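Local coordinates for structural protein VP1 (Trichodysplasia spinulosa-associated polyomavirus, PDB 4U60) that forms the pentameric capsomers of the polyomavirus capsid and engages sialylated glycolipids on host cells, at the interface of chains A and B. Numbering follows the deposited sequence. Chains: chain A/B, Structural protein VP1.

Contact 1: the interface of chains A and B. Residues chain A 108, 115, 120-121; chain B 49, 128, 211, 252, 260, 262.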
ATOM      1  N   VAL A 108     -12.669  21.353  -7.265  1.00 11.44           N
ATOM      2  CA  VAL A 108     -12.425  21.146  -8.702  1.00 11.83           C
ATOM      3  C   VAL A 108     -13.139  22.197  -9.550  1.00 12.25           C
ATOM      4  O   VAL A 108     -13.406  21.987 -10.733  1.00 11.98           O
ATOM      5  CB  VAL A 108     -12.817  19.720  -9.145  1.00 11.94           C
ATOM      6  CG1 VAL A 108     -11.851  18.709  -8.523  1.00 12.03           C
ATOM      7  CG2 VAL A 108     -14.244  19.389  -8.758  1.00 12.12           C
ATOM      8  N   MET A 115     -10.777  18.433 -17.309  1.00 14.96           N
ATOM      9  CA  MET A 115     -10.920  17.128 -17.946  1.00 15.23           C
ATOM     10  C   MET A 115     -11.930  17.163 -19.090  1.00 15.70           C
ATOM     11  O   MET A 115     -12.798  18.051 -19.148  1.00 15.35           O
ATOM     12  CB  MET A 115     -11.373  16.078 -16.915  1.00 14.72           C
ATOM     13  CG  MET A 115     -10.402  15.878 -15.775  1.00 14.33           C
ATOM     14  SD  MET A 115     -10.861  14.437 -14.779  1.00 14.17           S
ATOM     15  CE  MET A 115     -10.336  13.105 -15.851  1.00 14.25           C
ATOM     16  N   GLY A 120     -15.448  18.560 -18.224  1.00 15.64           N
ATOM     17  CA  GLY A 120     -15.286  17.878 -16.946  1.00 14.61           C
ATOM     18  C   GLY A 120     -14.771  18.748 -15.818  1.00 13.93           C
ATOM     19  O   GLY A 120     -14.752  19.987 -15.920  1.00 14.15           O
ATOM     20  N   ILE A 121     -14.378  18.098 -14.730  1.00 13.00           N
ATOM     21  CA  ILE A 121     -13.867  18.827 -13.571  1.00 12.69           C
ATOM     22  C   ILE A 121     -12.610  19.627 -13.866  1.00 12.73           C
ATOM     23  O   ILE A 121     -11.821  19.279 -14.754  1.00 13.20           O
ATOM     24  CB  ILE A 121     -13.518  17.891 -12.383  1.00 12.37           C
ATOM     25  CG1 ILE A 121     -12.434  16.895 -12.765  1.00 12.31           C
ATOM     26  CG2 ILE A 121     -14.760  17.163 -11.908  1.00 12.44           C
ATOM     27  CD1 ILE A 121     -11.860  16.160 -11.574  1.00 12.08           C
TER
ATOM     28  N   VAL B  49     -20.349  19.909 -11.995  1.00 14.29           N
ATOM     29  CA  VAL B  49     -19.212  20.747 -11.669  1.00 13.50           C
ATOM     30  C   VAL B  49     -18.965  21.782 -12.785  1.00 13.99           C
ATOM     31  O   VAL B  49     -19.012  21.459 -13.975  1.00 14.92           O
ATOM     32  CB  VAL B  49     -17.935  19.891 -11.456  1.00 13.01           C
ATOM     33  CG1 VAL B  49     -16.695  20.769 -11.366  1.00 12.83           C
ATOM     34  CG2 VAL B  49     -18.083  19.039 -10.200  1.00 12.47           C
ATOM     35  N   MET B 128     -11.353  11.355  -7.154  1.00 10.96           N
ATOM     36  CA  MET B 128     -11.132  11.837  -5.800  1.00 11.19           C
ATOM     37  C   MET B 128     -11.988  11.114  -4.766  1.00 10.13           C
ATOM     38  O   MET B 128     -13.212  10.996  -4.924  1.00 10.19           O
ATOM     39  CB  MET B 128     -11.466  13.343  -5.739  1.00 12.48           C
ATOM     40  CG  MET B 128     -11.122  13.984  -4.417  1.00 13.01           C
ATOM     41  SD  MET B 128     -12.032  15.543  -4.277  1.00 15.27           S
ATOM     42  CE  MET B 128     -11.339  16.439  -5.604  1.00 16.11           C
ATOM     43  N   GLN B 211      -7.163  12.592 -10.858  1.00 13.46           N
ATOM     44  CA  GLN B 211      -8.280  12.818 -11.795  1.00 13.47           C
ATOM     45  C   GLN B 211      -9.297  11.672 -11.911  1.00 13.62           C
ATOM     46  O   GLN B 211     -10.514  11.891 -11.819  1.00 14.14           O
ATOM     47  CB  GLN B 211      -7.710  13.167 -13.173  1.00 14.16           C
ATOM     48  CG  GLN B 211      -7.096  14.549 -13.254  1.00 14.33           C
ATOM     49  CD  GLN B 211      -6.470  14.829 -14.590  1.00 15.28           C
ATOM     50  OE1 GLN B 211      -7.018  14.439 -15.629  1.00 16.12           O
ATOM     51  NE2 GLN B 211      -5.303  15.473 -14.589  1.00 15.57           N
ATOM     52  N   PHE B 252     -16.318  10.734  -8.968  1.00  9.62           N
ATOM     53  CA  PHE B 252     -17.154  11.468  -9.901  1.00 10.16           C
ATOM     54  C   PHE B 252     -17.829  10.529 -10.877  1.00 10.57           C
ATOM     55  O   PHE B 252     -17.228   9.585 -11.377  1.00 11.21           O
ATOM     56  CB  PHE B 252     -16.328  12.474 -10.692  1.00 10.55           C
ATOM     57  CG  PHE B 252     -15.748  13.584  -9.848  1.00 10.60           C
ATOM     58  CD1 PHE B 252     -16.537  14.677  -9.466  1.00 10.85           C
ATOM     59  CD2 PHE B 252     -14.452  13.524  -9.389  1.00 10.66           C
ATOM     60  CE1 PHE B 252     -16.019  15.686  -8.672  1.00 11.09           C
ATOM     61  CE2 PHE B 252     -13.929  14.540  -8.598  1.00 10.89           C
ATOM     62  CZ  PHE B 252     -14.725  15.614  -8.232  1.00 11.19           C
ATOM     63  N   MET B 260     -19.361  16.273 -15.102  1.00 15.45           N
ATOM     64  CA  MET B 260     -19.044  15.448 -13.921  1.00 13.69           C
ATOM     65  C   MET B 260     -19.778  15.918 -12.675  1.00 13.21           C
ATOM     66  O   MET B 260     -20.024  17.107 -12.493  1.00 13.66           O
ATOM     67  CB  MET B 260     -17.533  15.426 -13.694  1.00 13.19           C
ATOM     68  CG  MET B 260     -16.859  14.632 -14.803  1.00 13.25           C
ATOM     69  SD  MET B 260     -15.057  14.753 -14.865  1.00 13.37           S
ATOM     70  CE  MET B 260     -14.527  13.824 -13.433  1.00 12.44           C
ATOM     71  N   TYR B 262     -19.887  14.991  -8.286  1.00 10.34           N
ATOM     72  CA  TYR B 262     -19.474  14.226  -7.107  1.00  9.52           C
ATOM     73  C   TYR B 262     -20.513  13.175  -6.780  1.00  9.44           C
ATOM     74  O   TYR B 262     -21.713  13.422  -6.930  1.00 10.33           O
ATOM     75  CB  TYR B 262     -19.393  15.113  -5.886  1.00  9.43           C
ATOM     76  CG  TYR B 262     -18.231  16.061  -5.803  1.00  9.75           C
ATOM     77  CD1 TYR B 262     -17.033  15.646  -5.234  1.00  9.36           C
ATOM     78  CD2 TYR B 262     -18.330  17.369  -6.241  1.00 10.63           C
ATOM     79  CE1 TYR B 262     -15.966  16.504  -5.126  1.00  9.84           C
ATOM     80  CE2 TYR B 262     -17.253  18.252  -6.132  1.00 11.17           C
ATOM     81  CZ  TYR B 262     -16.062  17.793  -5.561  1.00 10.77           C
ATOM     82  OH  TYR B 262     -14.964  18.634  -5.392  1.00 11.66           O
TER
HETATM   83  O   HOH W   1     -15.452  21.217  -6.088  1.00 10.06           O

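Contact 2: the interface of chains A and B. Residues chain A 102, 106, 215-219; chain B 130, 205-207.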
ATOM      1  N   VAL A 102      -6.479  19.749   4.786  1.00 10.67           N
ATOM      2  CA  VAL A 102      -6.508  18.706   3.756  1.00 10.43           C
ATOM      3  C   VAL A 102      -7.795  18.772   2.931  1.00 10.56           C
ATOM      4  O   VAL A 102      -7.765  18.629   1.704  1.00  9.88           O
ATOM      5  CB  VAL A 102      -6.336  17.318   4.383  1.00 10.58           C
ATOM      6  CG1 VAL A 102      -6.587  16.222   3.355  1.00 10.43           C
ATOM      7  CG2 VAL A 102      -4.931  17.166   4.949  1.00 10.90           C
ATOM      8  N   VAL A 106     -10.479  19.245  -1.804  1.00 10.66           N
ATOM      9  CA  VAL A 106     -11.737  18.828  -2.394  1.00 10.61           C
ATOM     10  C   VAL A 106     -12.326  20.050  -3.107  1.00 11.10           C
ATOM     11  O   VAL A 106     -13.279  20.677  -2.644  1.00 11.57           O
ATOM     12  CB  VAL A 106     -12.705  18.319  -1.310  1.00 10.61           C
ATOM     13  CG1 VAL A 106     -14.025  17.887  -1.925  1.00 10.91           C
ATOM     14  CG2 VAL A 106     -12.066  17.156  -0.534  1.00 10.29           C
ATOM     15  N   PRO A 215      -2.448  12.885  -4.595  1.00 10.24           N
ATOM     16  CA  PRO A 215      -2.038  13.084  -3.203  1.00 10.61           C
ATOM     17  C   PRO A 215      -2.768  12.092  -2.292  1.00 11.27           C
ATOM     18  O   PRO A 215      -3.957  11.858  -2.491  1.00 11.14           O
ATOM     19  CB  PRO A 215      -2.466  14.525  -2.905  1.00 10.62           C
ATOM     20  CG  PRO A 215      -2.565  15.175  -4.262  1.00 10.75           C
ATOM     21  CD  PRO A 215      -3.075  14.101  -5.161  1.00 10.79           C
ATOM     22  N   VAL A 216      -2.054  11.499  -1.347  1.00 12.03           N
ATOM     23  CA  VAL A 216      -2.636  10.571  -0.380  1.00 12.88           C
ATOM     24  C   VAL A 216      -2.315  11.144   0.993  1.00 12.65           C
ATOM     25  O   VAL A 216      -1.126  11.195   1.401  1.00 12.49           O
ATOM     26  CB  VAL A 216      -2.073   9.146  -0.535  1.00 14.59           C
ATOM     27  CG1 VAL A 216      -2.687   8.234   0.508  1.00 15.21           C
ATOM     28  CG2 VAL A 216      -2.347   8.631  -1.941  1.00 15.40           C
ATOM     29  N   LEU A 217      -3.352  11.612   1.690  1.00 11.93           N
ATOM     30  CA  LEU A 217      -3.182  12.421   2.895  1.00 12.09           C
ATOM     31  C   LEU A 217      -4.121  11.951   3.979  1.00 12.49           C
ATOM     32  O   LEU A 217      -5.234  11.505   3.691  1.00 13.00           O
ATOM     33  CB  LEU A 217      -3.467  13.890   2.597  1.00 12.34           C
ATOM     34  CG  LEU A 217      -2.563  14.537   1.534  1.00 12.69           C
ATOM     35  CD1 LEU A 217      -3.112  15.862   1.065  1.00 12.71           C
ATOM     36  CD2 LEU A 217      -1.149  14.691   2.094  1.00 13.42           C
ATOM     37  N   GLN A 218      -3.665  12.034   5.224  1.00 12.52           N
ATOM     38  CA  GLN A 218      -4.514  11.682   6.385  1.00 14.02           C
ATOM     39  C   GLN A 218      -4.505  12.838   7.381  1.00 12.90           C
ATOM     40  O   GLN A 218      -3.594  13.663   7.399  1.00 12.82           O
ATOM     41  CB  GLN A 218      -4.027  10.419   7.079  1.00 17.19           C
ATOM     42  CG  GLN A 218      -3.928   9.188   6.199  1.00 21.24           C
ATOM     43  CD  GLN A 218      -2.611   9.094   5.421  1.00 25.81           C
ATOM     44  OE1 GLN A 218      -1.582   9.643   5.837  1.00 32.03           O
ATOM     45  NE2 GLN A 218      -2.640   8.389   4.276  1.00 29.39           N
ATOM     46  N   PHE A 219      -5.555  12.909   8.200  1.00 11.75           N
ATOM     47  CA  PHE A 219      -5.629  13.868   9.292  1.00 11.81           C
ATOM     48  C   PHE A 219      -6.447  13.266  10.431  1.00 11.83           C
ATOM     49  O   PHE A 219      -7.483  12.672  10.206  1.00 12.27           O
ATOM     50  CB  PHE A 219      -6.190  15.217   8.830  1.00 11.74           C
ATOM     51  CG  PHE A 219      -7.542  15.144   8.151  1.00 11.55           C
ATOM     52  CD1 PHE A 219      -7.652  14.755   6.812  1.00 11.12           C
ATOM     53  CD2 PHE A 219      -8.713  15.466   8.841  1.00 11.96           C
ATOM     54  CE1 PHE A 219      -8.883  14.707   6.192  1.00 11.13           C
ATOM     55  CE2 PHE A 219      -9.946  15.397   8.230  1.00 11.98           C
ATOM     56  CZ  PHE A 219     -10.040  15.028   6.909  1.00 11.54           C
TER
ATOM     57  N   PHE B 130     -12.635  11.192  -0.462  1.00  9.27           N
ATOM     58  CA  PHE B 130     -12.429  11.951   0.769  1.00  9.41           C
ATOM     59  C   PHE B 130     -13.325  11.318   1.798  1.00  9.29           C
ATOM     60  O   PHE B 130     -14.525  11.234   1.597  1.00  9.43           O
ATOM     61  CB  PHE B 130     -12.806  13.416   0.547  1.00  9.63           C
ATOM     62  CG  PHE B 130     -12.756  14.267   1.789  1.00  9.61           C
ATOM     63  CD1 PHE B 130     -11.542  14.615   2.367  1.00  9.94           C
ATOM     64  CD2 PHE B 130     -13.905  14.718   2.377  1.00  9.79           C
ATOM     65  CE1 PHE B 130     -11.494  15.428   3.498  1.00 10.83           C
ATOM     66  CE2 PHE B 130     -13.871  15.531   3.510  1.00 10.57           C
ATOM     67  CZ  PHE B 130     -12.665  15.901   4.059  1.00 10.69           C
ATOM     68  N   GLY B 205      -9.629  11.262   9.200  1.00  9.74           N
ATOM     69  CA  GLY B 205      -9.889  11.601   7.811  1.00  9.72           C
ATOM     70  C   GLY B 205      -8.791  11.202   6.858  1.00  9.71           C
ATOM     71  O   GLY B 205      -7.635  11.024   7.256  1.00  9.95           O
ATOM     72  N   SER B 206      -9.188  11.021   5.604  1.00 10.05           N
ATOM     73  CA  SER B 206      -8.259  10.700   4.542  0.50  9.84           C
ATOM     74  C   SER B 206      -8.730  11.318   3.231  1.00 10.04           C
ATOM     75  O   SER B 206      -9.917  11.531   3.019  1.00 10.14           O
ATOM     76  CB  SER B 206      -8.139   9.188   4.367  0.50  9.84           C
ATOM     77  OG  SER B 206      -9.369   8.634   3.925  0.50  9.54           O
ATOM     78  N   TYR B 207      -7.765  11.590   2.360  1.00  9.79           N
ATOM     79  CA  TYR B 207      -7.987  12.157   1.034  1.00  9.92           C
ATOM     80  C   TYR B 207      -7.066  11.416   0.071  1.00 10.12           C
ATOM     81  O   TYR B 207      -5.864  11.287   0.327  1.00 10.62           O
ATOM     82  CB  TYR B 207      -7.623  13.643   1.033  1.00  9.92           C
ATOM     83  CG  TYR B 207      -7.696  14.332  -0.324  1.00 10.24           C
ATOM     84  CD1 TYR B 207      -8.873  14.902  -0.767  1.00 10.29           C
ATOM     85  CD2 TYR B 207      -6.570  14.421  -1.149  1.00 10.23           C
ATOM     86  CE1 TYR B 207      -8.946  15.533  -1.991  1.00 10.81           C
ATOM     87  CE2 TYR B 207      -6.633  15.068  -2.378  1.00 10.72           C
ATOM     88  CZ  TYR B 207      -7.816  15.632  -2.795  1.00 11.20           C
ATOM     89  OH  TYR B 207      -7.866  16.271  -4.023  1.00 12.25           O
TER

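Contact 3: the interface of chains A and B. Residues chain A 28, 30, 43, 100, 266; chain B 145, 168, 171-172.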
ATOM      1  N   TYR A  28       1.332  26.463  15.178  1.00 15.47           N
ATOM      2  CA  TYR A  28       1.240  26.023  13.796  1.00 14.63           C
ATOM      3  C   TYR A  28       2.290  26.778  13.009  1.00 14.19           C
ATOM      4  O   TYR A  28       2.751  27.858  13.422  1.00 14.79           O
ATOM      5  CB  TYR A  28      -0.164  26.272  13.195  1.00 15.09           C
ATOM      6  CG  TYR A  28      -0.540  27.728  13.165  1.00 15.76           C
ATOM      7  CD1 TYR A  28      -0.202  28.536  12.070  1.00 15.47           C
ATOM      8  CD2 TYR A  28      -1.160  28.325  14.249  1.00 17.04           C
ATOM      9  CE1 TYR A  28      -0.495  29.884  12.082  1.00 16.37           C
ATOM     10  CE2 TYR A  28      -1.469  29.675  14.249  1.00 18.07           C
ATOM     11  CZ  TYR A  28      -1.129  30.450  13.159  1.00 17.72           C
ATOM     12  OH  TYR A  28      -1.447  31.801  13.192  1.00 19.36           O
ATOM     13  N   ASN A  30       2.749  28.089   8.989  1.00 13.24           N
ATOM     14  CA  ASN A  30       2.235  28.249   7.652  1.00 13.02           C
ATOM     15  C   ASN A  30       3.283  27.910   6.616  1.00 12.56           C
ATOM     16  O   ASN A  30       4.481  28.009   6.851  1.00 13.41           O
ATOM     17  CB  ASN A  30       1.691  29.660   7.440  1.00 13.81           C
ATOM     18  CG  ASN A  30       0.245  29.788   7.857  1.00 14.51           C
ATOM     19  OD1 ASN A  30      -0.600  29.010   7.420  1.00 14.67           O
ATOM     20  ND2 ASN A  30      -0.056  30.762   8.709  1.00 15.52           N
ATOM     21  N   TYR A  43      -0.914  33.453  -1.778  1.00 19.00           N
ATOM     22  CA  TYR A  43      -0.319  33.001  -0.511  1.00 17.16           C
ATOM     23  C   TYR A  43      -0.514  31.499  -0.370  1.00 15.37           C
ATOM     24  O   TYR A  43      -1.596  30.980  -0.641  1.00 15.02           O
ATOM     25  CB  TYR A  43      -0.993  33.668   0.686  1.00 18.19           C
ATOM     26  CG  TYR A  43      -0.402  33.329   2.043  1.00 17.79           C
ATOM     27  CD1 TYR A  43       0.956  33.428   2.253  1.00 18.03           C
ATOM     28  CD2 TYR A  43      -1.201  32.929   3.125  1.00 18.17           C
ATOM     29  CE1 TYR A  43       1.519  33.169   3.474  1.00 18.47           C
ATOM     30  CE2 TYR A  43      -0.631  32.650   4.365  1.00 18.63           C
ATOM     31  CZ  TYR A  43       0.744  32.788   4.523  1.00 19.02           C
ATOM     32  OH  TYR A  43       1.413  32.569   5.712  1.00 20.63           O
ATOM     33  N   VAL A 100      -2.954  20.644   8.238  1.00 11.45           N
ATOM     34  CA  VAL A 100      -4.209  21.353   8.372  1.00 11.71           C
ATOM     35  C   VAL A 100      -4.728  21.681   6.974  1.00 11.68           C
ATOM     36  O   VAL A 100      -3.943  21.977   6.069  1.00 12.35           O
ATOM     37  CB  VAL A 100      -4.007  22.638   9.195  1.00 12.31           C
ATOM     38  CG1 VAL A 100      -5.304  23.425   9.319  1.00 12.87           C
ATOM     39  CG2 VAL A 100      -3.450  22.274  10.574  1.00 12.89           C
ATOM     40  N   PRO A 266      -0.503  24.188   5.950  1.00 11.35           N
ATOM     41  CA  PRO A 266       0.093  24.435   7.261  1.00 11.43           C
ATOM     42  C   PRO A 266       0.171  23.150   8.070  1.00 11.58           C
ATOM     43  O   PRO A 266      -0.535  22.169   7.779  1.00 11.47           O
ATOM     44  CB  PRO A 266      -0.876  25.421   7.928  1.00 12.49           C
ATOM     45  CG  PRO A 266      -2.084  25.480   7.093  1.00 12.69           C
ATOM     46  CD  PRO A 266      -1.895  24.651   5.867  1.00 12.05           C
TER
ATOM     47  N   LEU B 145      -9.985  27.262   5.837  1.00 11.76           N
ATOM     48  CA  LEU B 145      -8.790  27.262   4.978  1.00 11.73           C
ATOM     49  C   LEU B 145      -9.230  26.894   3.574  1.00 11.32           C
ATOM     50  O   LEU B 145      -9.888  25.907   3.379  1.00 11.12           O
ATOM     51  CB  LEU B 145      -7.689  26.314   5.483  1.00 11.47           C
ATOM     52  CG  LEU B 145      -6.338  26.427   4.741  1.00 11.71           C
ATOM     53  CD1 LEU B 145      -5.179  26.021   5.646  1.00 11.72           C
ATOM     54  CD2 LEU B 145      -6.254  25.636   3.439  1.00 11.50           C
ATOM     55  N   SER B 168      -5.048  35.854   3.507  1.00 17.31           N
ATOM     56  CA  SER B 168      -4.404  34.984   4.505  1.00 16.49           C
ATOM     57  C   SER B 168      -5.122  33.655   4.735  1.00 15.28           C
ATOM     58  O   SER B 168      -4.554  32.733   5.326  1.00 14.77           O
ATOM     59  CB  SER B 168      -4.256  35.724   5.832  1.00 16.96           C
ATOM     60  OG  SER B 168      -5.527  36.020   6.389  1.00 17.09           O
ATOM     61  N   GLY B 171      -3.830  30.207   3.892  1.00 13.68           N
ATOM     62  CA  GLY B 171      -3.078  29.521   4.942  1.00 13.37           C
ATOM     63  C   GLY B 171      -3.995  29.393   6.142  1.00 13.41           C
ATOM     64  O   GLY B 171      -5.206  29.488   6.018  1.00 13.78           O
ATOM     65  N   LEU B 172      -3.393  29.186   7.307  1.00 13.45           N
ATOM     66  CA  LEU B 172      -4.117  29.092   8.573  1.00 13.56           C
ATOM     67  C   LEU B 172      -4.130  30.470   9.228  1.00 14.12           C
ATOM     68  O   LEU B 172      -3.103  30.967   9.688  1.00 14.43           O
ATOM     69  CB  LEU B 172      -3.438  28.049   9.478  1.00 13.49           C
ATOM     70  CG  LEU B 172      -4.267  27.533  10.662  1.00 13.62           C
ATOM     71  CD1 LEU B 172      -3.523  26.371  11.311  1.00 13.62           C
ATOM     72  CD2 LEU B 172      -4.556  28.632  11.679  1.00 14.25           C
TER
HETATM   73  O   HOH W   2      -0.893  33.139  10.756  1.00 28.54           O

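Contact 1: the interface of chains A and B
A:Ile121 lays its CG2 methyl over one face of the B:Phe252 ring, 3.9 Å from the ring centroid and displaced toward the rim on the CE1 side. The two side chains cross obliquely in this apolar joint between neighbouring VP1 jelly-roll subunits. The packing anchors segments that carry glycan-pocket residues, A:His109 and B:Thr50 among them, and may help to shape that surface. With CG1 of A:Ile121 between its own backbone N and carbonyl carbon (chi1 61°), CG2 falls beside the N and faces chain B. From another direction B:Met260 closes over the same isoleucine: its chain bends at chi3 (71°), which carries CE to 3.7 Å from A:Ile121 CG2. The sulfur of that bent chain also takes a weak hydrogen bond, nearly straight at the hydrogen, from the backbone N of A:Ile121.

A:Val108 CG1 slides past B:Met128 in the opposite direction, 3.7 Å from its terminal methyl CE, while CG2 meets B:Tyr262 tip to tip and also lies near B:Phe252 CZ and B:Val49. B:Phe252 in turn sets its CE1 over the centre of the B:Tyr262 ring. Farther along, A:Met115 crosses B:Gln211, with CE 3.8 Å from the glutamine CB.

Water joins the tyrosine to the chain A backbone. Lying in the plane of the B:Tyr262 ring at its edge, water 1 is 2.7 Å from the phenolic OH and 3.0 Å from the backbone N of A:Val108.

Contact 2: the interface of chains A and B
A:Leu217 and B:Tyr207 pair backbone to backbone, joining strand 216-220 of chain A antiparallel to strand 201-208 of chain B and making a beta-sheet that runs from one jelly-roll subunit into the next. Both bonds of this pair, A:Leu217 N to B:Tyr207 O and B:Tyr207 N to A:Leu217 O, measure 2.9 Å. Two residues on, A:Phe219 and B:Gly205 exchange a second pair. A:Phe219 N donates to B:Gly205 O at 3.0 Å, and B:Gly205 N donates to A:Phe219 O at 2.8 Å, the latter with a more bent angle at the hydrogen (130°).

The ring contacts gather round A:Phe219. Its CG lies between the backbone N and carbonyl carbon (chi1 55°), folding the ring back against its own bridge partner. There B:Gly205 CA lies over one face, 3.7 Å from the centroid and toward the CZ rim. At its CZ tip the A:Phe219 ring touches B:Phe130 CE1 at 3.7 Å, the two side chains crossing at about a right angle.

Aliphatic contacts complete the patch. A:Val102, on the 3-10 helix 102-105, packs CG1 against B:Tyr207 CB at 3.6 Å. A:Val106 CG2 sits in the corner formed by two aromatics: it lies over a face of B:Phe130, toward the rim, and 3.8 Å from CE1 of the B:Tyr207 ring.

Contact 3: the interface of chains A and B
B:Leu172 packs its isobutyl end against A:Tyr28, A:Val100 and A:Pro266, at a contact between jelly-roll subunits of the polyomavirus coat protein family. CG is anti to the backbone N (chi1 -163°), pointing the branch at the tyrosine. There B:Leu172 CD2 stands over the centre of the A:Tyr28 ring, about 4.0 Å above its plane, while B:Leu172 CD1 lies 3.8 Å from A:Tyr28 CG. A:Val100 meets CD1 at about a right angle. On another flank A:Pro266 CG lies 3.8 Å from B:Leu172 CB and meets B:Leu145 tip to tip, a snug approach of 3.5 Å to CD1.

Beside this core, A:Tyr43 CD2 and CE2 lie about 4 Å from B:Gly171 and B:Ser168, in looser contact.

The amide of A:Asn30 grips the leucine backbone at both ends. B:Leu172 N donates to A:Asn30 OD1 at 2.8 Å, in the carbonyl plane and on a lone pair, almost straight at the hydrogen (176°). A:Asn30 ND2 returns a longer bond of 3.2 Å to B:Leu172 O, which lies in the plane of the side-chain amide. At the outer edge, water 2 sits in the plane of the A:Tyr28 ring, 2.8 Å from A:Tyr28 OH and 3.3 Å from B:Leu172 O.

The three contacts follow one another along the A-B interface: measured between the centres of their C-alpha atoms, contact 2 lies about 17 Å from contact 1 and about 16 Å from contact 3, with about 25 Å between contacts 1 and 3. No residue is shared, but the chain A segment 100-108 serves all three, and strand 129-136 of chain B in contact 2 begins right after B:Met128 of contact 1. Side-chain packing at contacts 1 and 3 thus flanks the strand pairing of contact 2. The assembly holds five VP1 copies, as expected of a polyomavirus capsomer, and the same unlike surfaces can meet at each junction round the ring.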